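Local coordinates for MOBA relate protein (Mycobacterium sp., PDB 2WAW) that is of unknown function but belongs to the MobA-like NTP transferases and so probably transfers a nucleotide from an NTP to an acceptor, at residues L103-I109 against P179-D183; I126-A132 against G168-V174. Numbering follows the deposited sequence.

Contact 1. Residues L103-I109 against P179-D183; sequences LGDQPGI and PLDVD
Two irregular loops run side by side in opposite directions, with CA atoms 4.9 Å apart at Gln-106/Asp-181 and 5.2 Å at Gly-108/Pro-179. Residues 103-109 fold as two consecutive type I turns, Leu-103 to Gln-106 and Gln-106 to Ile-109; 179-183 is largely extended. Pro-179 presents its rigid apolar ring, CG lying 3.8 Å from Ile-109 CG1, and Pro-179 CB lies 4.3 Å from Gly-108 C. At Leu-180 the backbone does the work: O accepts from a water (2.7 Å) that also accepts from Gly-108 N (2.8 Å), and the side chain leads away. Both loops follow strands of a GT-A-type fold, and GDQP resembles the motif that carries a metal-binding aspartate in MobA relatives; no metal is bound here. Asp-181 CA makes a CA-H...O contact with Asp-105 O (3.3 Å), and its OD2 receives a water (2.6 Å) shared with Pro-179 O (3.0 Å) and Gln-106 NE2 (2.9 Å). Val-182 N donates to Asp-105 OD2 (2.8 Å, 170°), the p rotamer of Asp-105 bringing its short carboxylate across. A water lies within hydrogen-bonding distance of both Asp-183 OD1 (2.9 Å) and Asp-105 OD2 (2.7 Å), linking the two carboxylates.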
loop_
_atom_site.group_PDB
_atom_site.type_symbol
_atom_site.label_atom_id
_atom_site.label_comp_id
_atom_site.label_asym_id
_atom_site.label_seq_id
_atom_site.Cartn_x
_atom_site.Cartn_y
_atom_site.Cartn_z
ATOM N N LEU A 103 -1.936 -0.024 -0.141
ATOM C CA LEU A 103 -2.565 0.159 -1.455
ATOM C C LEU A 103 -2.643 1.635 -1.813
ATOM O O LEU A 103 -2.858 2.469 -0.932
ATOM C CB LEU A 103 -3.981 -0.441 -1.482
ATOM C CG LEU A 103 -4.085 -1.956 -1.195
ATOM C CD1 LEU A 103 -5.515 -2.440 -1.403
ATOM C CD2 LEU A 103 -3.135 -2.771 -2.060
ATOM N N GLY A 104 -2.529 1.959 -3.101
ATOM C CA GLY A 104 -2.605 3.344 -3.570
ATOM C C GLY A 104 -3.967 3.995 -3.331
ATOM O O GLY A 104 -4.100 5.233 -3.399
ATOM N N ASP A 105 -4.966 3.150 -3.056
ATOM C CA ASP A 105 -6.358 3.582 -2.884
ATOM C C ASP A 105 -6.850 3.519 -1.431
ATOM O O ASP A 105 -8.059 3.511 -1.169
ATOM C CB ASP A 105 -7.323 2.836 -3.837
ATOM C CG ASP A 105 -7.206 1.321 -3.738
ATOM O OD1 ASP A 105 -6.098 0.810 -4.021
ATOM O OD2 ASP A 105 -8.221 0.648 -3.431
ATOM N N GLN A 106 -5.928 3.534 -0.493
ATOM C CA GLN A 106 -6.222 3.569 0.928
ATOM C C GLN A 106 -5.616 4.788 1.656
ATOM O O GLN A 106 -4.716 4.647 2.446
ATOM C CB GLN A 106 -5.659 2.329 1.606
ATOM C CG GLN A 106 -6.174 1.028 1.195
ATOM C CD GLN A 106 -5.322 -0.151 1.696
ATOM O OE1 GLN A 106 -4.218 -0.387 1.251
ATOM N NE2 GLN A 106 -5.877 -0.901 2.576
ATOM N N PRO A 107 -6.125 5.973 1.352
ATOM C CA PRO A 107 -5.553 7.199 1.922
ATOM C C PRO A 107 -5.844 7.409 3.399
ATOM O O PRO A 107 -5.240 8.291 4.026
ATOM C CB PRO A 107 -6.209 8.313 1.096
ATOM C CG PRO A 107 -7.524 7.729 0.643
ATOM C CD PRO A 107 -7.215 6.252 0.404
ATOM N N GLY A 108 -6.777 6.626 3.938
ATOM C CA GLY A 108 -7.189 6.741 5.340
ATOM C C GLY A 108 -6.240 6.113 6.344
ATOM O O GLY A 108 -6.411 6.266 7.539
ATOM N N ILE A 109 -5.251 5.366 5.864
ATOM C CA ILE A 109 -4.168 4.880 6.726
ATOM C C ILE A 109 -3.459 6.097 7.330
ATOM O O ILE A 109 -3.409 7.152 6.701
ATOM C CB ILE A 109 -3.198 4.016 5.867
ATOM C CG1 ILE A 109 -3.850 2.666 5.555
ATOM C CG2 ILE A 109 -1.843 3.818 6.559
ATOM C CD1 ILE A 109 -3.098 1.875 4.476
ATOM N N PRO A 179 -9.273 0.901 6.933
ATOM C CA PRO A 179 -9.375 2.026 5.992
ATOM C C PRO A 179 -10.188 1.619 4.778
ATOM O O PRO A 179 -10.138 0.456 4.361
ATOM C CB PRO A 179 -7.922 2.258 5.559
ATOM C CG PRO A 179 -7.208 0.958 5.860
ATOM C CD PRO A 179 -7.872 0.475 7.124
ATOM N N LEU A 180 -10.964 2.557 4.244
ATOM C CA LEU A 180 -11.710 2.301 3.030
ATOM C C LEU A 180 -10.735 2.167 1.879
ATOM O O LEU A 180 -9.684 2.814 1.878
ATOM C CB LEU A 180 -12.672 3.448 2.736
ATOM C CG LEU A 180 -13.808 3.707 3.738
ATOM C CD1 LEU A 180 -14.699 4.821 3.203
ATOM C CD2 LEU A 180 -14.621 2.446 3.991
ATOM N N ASP A 181 -11.085 1.307 0.926
ATOM C CA ASP A 181 -10.375 1.243 -0.350
ATOM C C ASP A 181 -11.380 1.355 -1.493
ATOM O O ASP A 181 -12.575 1.544 -1.253
ATOM C CB ASP A 181 -9.493 -0.010 -0.460
ATOM C CG ASP A 181 -10.237 -1.295 -0.130
ATOM O OD1 ASP A 181 -11.461 -1.384 -0.395
ATOM O OD2 ASP A 181 -9.584 -2.225 0.391
ATOM N N VAL A 182 -10.907 1.261 -2.734
ATOM C CA VAL A 182 -11.771 1.552 -3.875
ATOM C C VAL A 182 -11.677 0.448 -4.941
ATOM O O VAL A 182 -10.671 0.360 -5.668
ATOM C CB VAL A 182 -11.426 2.951 -4.486
ATOM C CG1 VAL A 182 -12.298 3.243 -5.724
ATOM C CG2 VAL A 182 -11.622 4.045 -3.431
ATOM N N ASP A 183 -12.711 -0.400 -4.995
ATOM C CA ASP A 183 -12.867 -1.440 -6.024
ATOM C C ASP A 183 -13.886 -1.018 -7.071
ATOM O O ASP A 183 -13.782 -1.387 -8.249
ATOM C CB ASP A 183 -13.399 -2.759 -5.421
ATOM C CG ASP A 183 -12.401 -3.472 -4.532
ATOM O OD1 ASP A 183 -11.177 -3.290 -4.697
ATOM O OD2 ASP A 183 -12.861 -4.242 -3.651
HETATM O O HOH W 1 -8.945 -1.926 -3.455
HETATM O O HOH W 2 -8.674 -1.675 2.789
HETATM O O HOH W 3 -8.972 5.119 3.130
#

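Contact 2. Residues I126-A132 against G168-V174; sequences IAVCEYA and GVRRIRV
Strands 126-131 and 169-173 lie parallel, their axes 4.3 Å apart at closest approach and crossing at -37°, the twist of neighbouring strands. Five bridges run in step from Ile-126/Val-169 (CA to CA 4.8 Å) to Glu-130/Arg-173 (CA to CA 4.7 Å).

The backbone bonds fall on alternate residues of 126-131. Ile-126 N donates to Gly-168 O (3.1 Å) and its O accepts from Arg-170 N (2.9 Å); Val-128 N reaches Arg-170 O and Val-128 O takes Ile-172 N (both 2.8 Å); Glu-130 N reaches Ile-172 O (2.8 Å) and Glu-130 O takes Val-174 N (2.9 Å). CA-H...O contacts reinforce them, as from Ala-127 CA to Arg-170 O (3.2 Å).

Charged groups gather near the C-terminal end. Extended Glu-130 (chi1 and chi2 both t) sets OE2 2.8 Å from Arg-171 NH1 in a salt bridge, partners suited to a partly exposed face, and Arg-173, with chi2 p, bends back so that NH1 donates to Glu-130 O (3.0 Å).

Apolar packing serves both faces. Beta-branched Val-128 and Val-169 meet CG1 to CG1 at 4.2 Å on the face where helix 158-163 packs; small Ala-127, its CB 4.4 Å from Ile-172 CG1, leaves room for helix 111-121 on the other. Beyond the bridges, Val-174 fits between Cys-129 (SG to CG2, 3.9 Å) and Tyr-131 (CE1 to CG1, 3.6 Å).

Strand 126-131 is thus flanked by antiparallel 134-142 and by parallel 169-173, an edge strand within this chain of the mixed, helix-covered sheet characteristic of GT-A nucleotidyltransferases.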
loop_
_atom_site.group_PDB
_atom_site.type_symbol
_atom_site.label_atom_id
_atom_site.label_comp_id
_atom_site.label_asym_id
_atom_site.label_seq_id
_atom_site.Cartn_x
_atom_site.Cartn_y
_atom_site.Cartn_z
ATOM N N ILE A 126 6.194 -11.268 9.879
ATOM C CA ILE A 126 5.135 -10.456 9.271
ATOM C C ILE A 126 4.394 -9.740 10.392
ATOM O O ILE A 126 4.261 -10.278 11.488
ATOM C CB ILE A 126 4.122 -11.338 8.492
ATOM C CG1 ILE A 126 4.818 -12.039 7.315
ATOM C CG2 ILE A 126 2.914 -10.523 8.031
ATOM C CD1 ILE A 126 3.990 -13.132 6.644
ATOM N N ALA A 127 3.951 -8.517 10.141
ATOM C CA ALA A 127 3.000 -7.898 11.080
ATOM C C ALA A 127 1.863 -7.254 10.320
ATOM O O ALA A 127 2.017 -6.876 9.151
ATOM C CB ALA A 127 3.701 -6.895 11.948
ATOM N N VAL A 128 0.714 -7.139 10.979
ATOM C CA VAL A 128 -0.479 -6.569 10.343
ATOM C C VAL A 128 -1.181 -5.629 11.306
ATOM O O VAL A 128 -1.013 -5.749 12.520
ATOM C CB VAL A 128 -1.462 -7.672 9.863
ATOM C CG1 VAL A 128 -0.771 -8.623 8.886
ATOM C CG2 VAL A 128 -2.074 -8.432 11.055
ATOM N N CYS A 129 -1.942 -4.680 10.771
ATOM C CA CYS A 129 -2.771 -3.846 11.634
ATOM C C CYS A 129 -4.080 -4.546 11.955
ATOM O O CYS A 129 -4.747 -5.096 11.071
ATOM C CB CYS A 129 -3.032 -2.499 10.983
ATOM S SG CYS A 129 -1.520 -1.467 10.916
ATOM N N GLU A 130 -4.436 -4.529 13.227
ATOM C CA GLU A 130 -5.691 -5.081 13.676
ATOM C C GLU A 130 -6.590 -3.940 14.099
ATOM O O GLU A 130 -6.387 -3.321 15.145
ATOM C CB GLU A 130 -5.480 -6.067 14.826
ATOM C CG GLU A 130 -6.777 -6.709 15.275
ATOM C CD GLU A 130 -6.555 -7.825 16.267
ATOM O OE1 GLU A 130 -5.795 -7.626 17.238
ATOM O OE2 GLU A 130 -7.153 -8.895 16.076
ATOM N N TYR A 131 -7.570 -3.656 13.251
ATOM C CA TYR A 131 -8.529 -2.592 13.488
ATOM C C TYR A 131 -9.712 -3.133 14.286
ATOM O O TYR A 131 -9.801 -4.337 14.568
ATOM C CB TYR A 131 -8.988 -2.062 12.138
ATOM C CG TYR A 131 -7.869 -1.446 11.319
ATOM C CD1 TYR A 131 -7.543 -0.100 11.479
ATOM C CD2 TYR A 131 -7.165 -2.194 10.394
ATOM C CE1 TYR A 131 -6.541 0.495 10.740
ATOM C CE2 TYR A 131 -6.144 -1.615 9.639
ATOM C CZ TYR A 131 -5.840 -0.264 9.820
ATOM O OH TYR A 131 -4.856 0.367 9.105
ATOM N N ALA A 132 -10.621 -2.238 14.668
ATOM C CA ALA A 132 -11.789 -2.607 15.454
ATOM C C ALA A 132 -12.685 -3.647 14.746
ATOM O O ALA A 132 -13.340 -4.458 15.411
ATOM C CB ALA A 132 -12.574 -1.364 15.791
ATOM N N GLY A 168 5.437 -16.310 11.661
ATOM C CA GLY A 168 4.882 -15.519 12.757
ATOM C C GLY A 168 4.214 -14.287 12.184
ATOM O O GLY A 168 4.758 -13.631 11.284
ATOM N N VAL A 169 3.020 -13.999 12.684
ATOM C CA VAL A 169 2.253 -12.843 12.248
ATOM C C VAL A 169 1.835 -12.051 13.464
ATOM O O VAL A 169 0.978 -12.493 14.259
ATOM C CB VAL A 169 1.013 -13.258 11.421
ATOM C CG1 VAL A 169 0.153 -12.031 11.067
ATOM C CG2 VAL A 169 1.430 -14.007 10.159
ATOM N N ARG A 170 2.421 -10.870 13.613
ATOM C CA ARG A 170 2.113 -10.055 14.779
ATOM C C ARG A 170 0.969 -9.092 14.485
ATOM O O ARG A 170 1.038 -8.339 13.518
ATOM C CB ARG A 170 3.346 -9.294 15.207
ATOM C CG ARG A 170 3.267 -8.784 16.592
ATOM C CD ARG A 170 4.619 -8.294 17.062
ATOM N NE ARG A 170 4.576 -8.066 18.496
ATOM C CZ ARG A 170 5.586 -7.590 19.220
ATOM N NH1 ARG A 170 6.724 -7.225 18.645
ATOM N NH2 ARG A 170 5.431 -7.448 20.525
ATOM N N ARG A 171 -0.060 -9.096 15.337
ATOM C CA ARG A 171 -1.209 -8.188 15.161
ATOM C C ARG A 171 -1.010 -6.920 15.986
ATOM O O ARG A 171 -0.904 -6.986 17.207
ATOM C CB ARG A 171 -2.518 -8.898 15.548
ATOM C CG ARG A 171 -2.972 -9.985 14.586
ATOM C CD ARG A 171 -4.125 -10.807 15.170
ATOM N NE ARG A 171 -4.652 -11.740 14.181
ATOM C CZ ARG A 171 -5.925 -11.816 13.809
ATOM N NH1 ARG A 171 -6.844 -11.026 14.362
ATOM N NH2 ARG A 171 -6.282 -12.703 12.895
ATOM N N ILE A 172 -0.955 -5.772 15.314
ATOM C CA ILE A 172 -0.733 -4.491 15.976
ATOM C C ILE A 172 -2.065 -3.747 16.012
ATOM O O ILE A 172 -2.608 -3.391 14.962
ATOM C CB ILE A 172 0.317 -3.629 15.228
ATOM C CG1 ILE A 172 1.624 -4.414 14.954
ATOM C CG2 ILE A 172 0.579 -2.338 15.999
ATOM C CD1 ILE A 172 2.263 -5.024 16.180
ATOM N N ARG A 173 -2.580 -3.507 17.210
ATOM C CA ARG A 173 -3.886 -2.875 17.377
ATOM C C ARG A 173 -3.867 -1.410 16.935
ATOM O O ARG A 173 -2.948 -0.657 17.288
ATOM C CB ARG A 173 -4.337 -2.980 18.838
ATOM C CG ARG A 173 -5.687 -2.335 19.140
ATOM C CD ARG A 173 -6.858 -3.288 18.932
ATOM N NE ARG A 173 -8.140 -2.623 19.172
ATOM C CZ ARG A 173 -8.873 -2.039 18.226
ATOM N NH1 ARG A 173 -8.462 -2.049 16.968
ATOM N NH2 ARG A 173 -10.022 -1.452 18.539
ATOM N N VAL A 174 -4.883 -1.019 16.162
ATOM C CA VAL A 174 -5.110 0.370 15.746
ATOM C C VAL A 174 -6.544 0.733 16.166
ATOM O O VAL A 174 -7.485 -0.008 15.885
ATOM C CB VAL A 174 -4.932 0.535 14.211
ATOM C CG1 VAL A 174 -5.205 1.990 13.773
ATOM C CG2 VAL A 174 -3.527 0.116 13.802
#

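Both segments of contact 2 fall in the sequence between those of contact 1, so the chain completes the strand pair at the sheet's edge before returning to the loop after strand 98-103. The two centres are about 17 Å apart, yet the contacts touch: Pro-179 CD packs 3.5 Å from Tyr-131 CZ. His-137 is a shared neighbour, with Leu-103, Gln-106 and Ile-109 against its side chain and its O bonded by Tyr-131 OH. A triethylene glycol, probably from the crystallisation liquor, sits with its nearest atom about 4 Å from Gly-108. Contact 1, where Lys-23 hydrogen-bonds Val-182 O, is the likelier neighbour of a nucleotide site; contact 2 belongs to the framework.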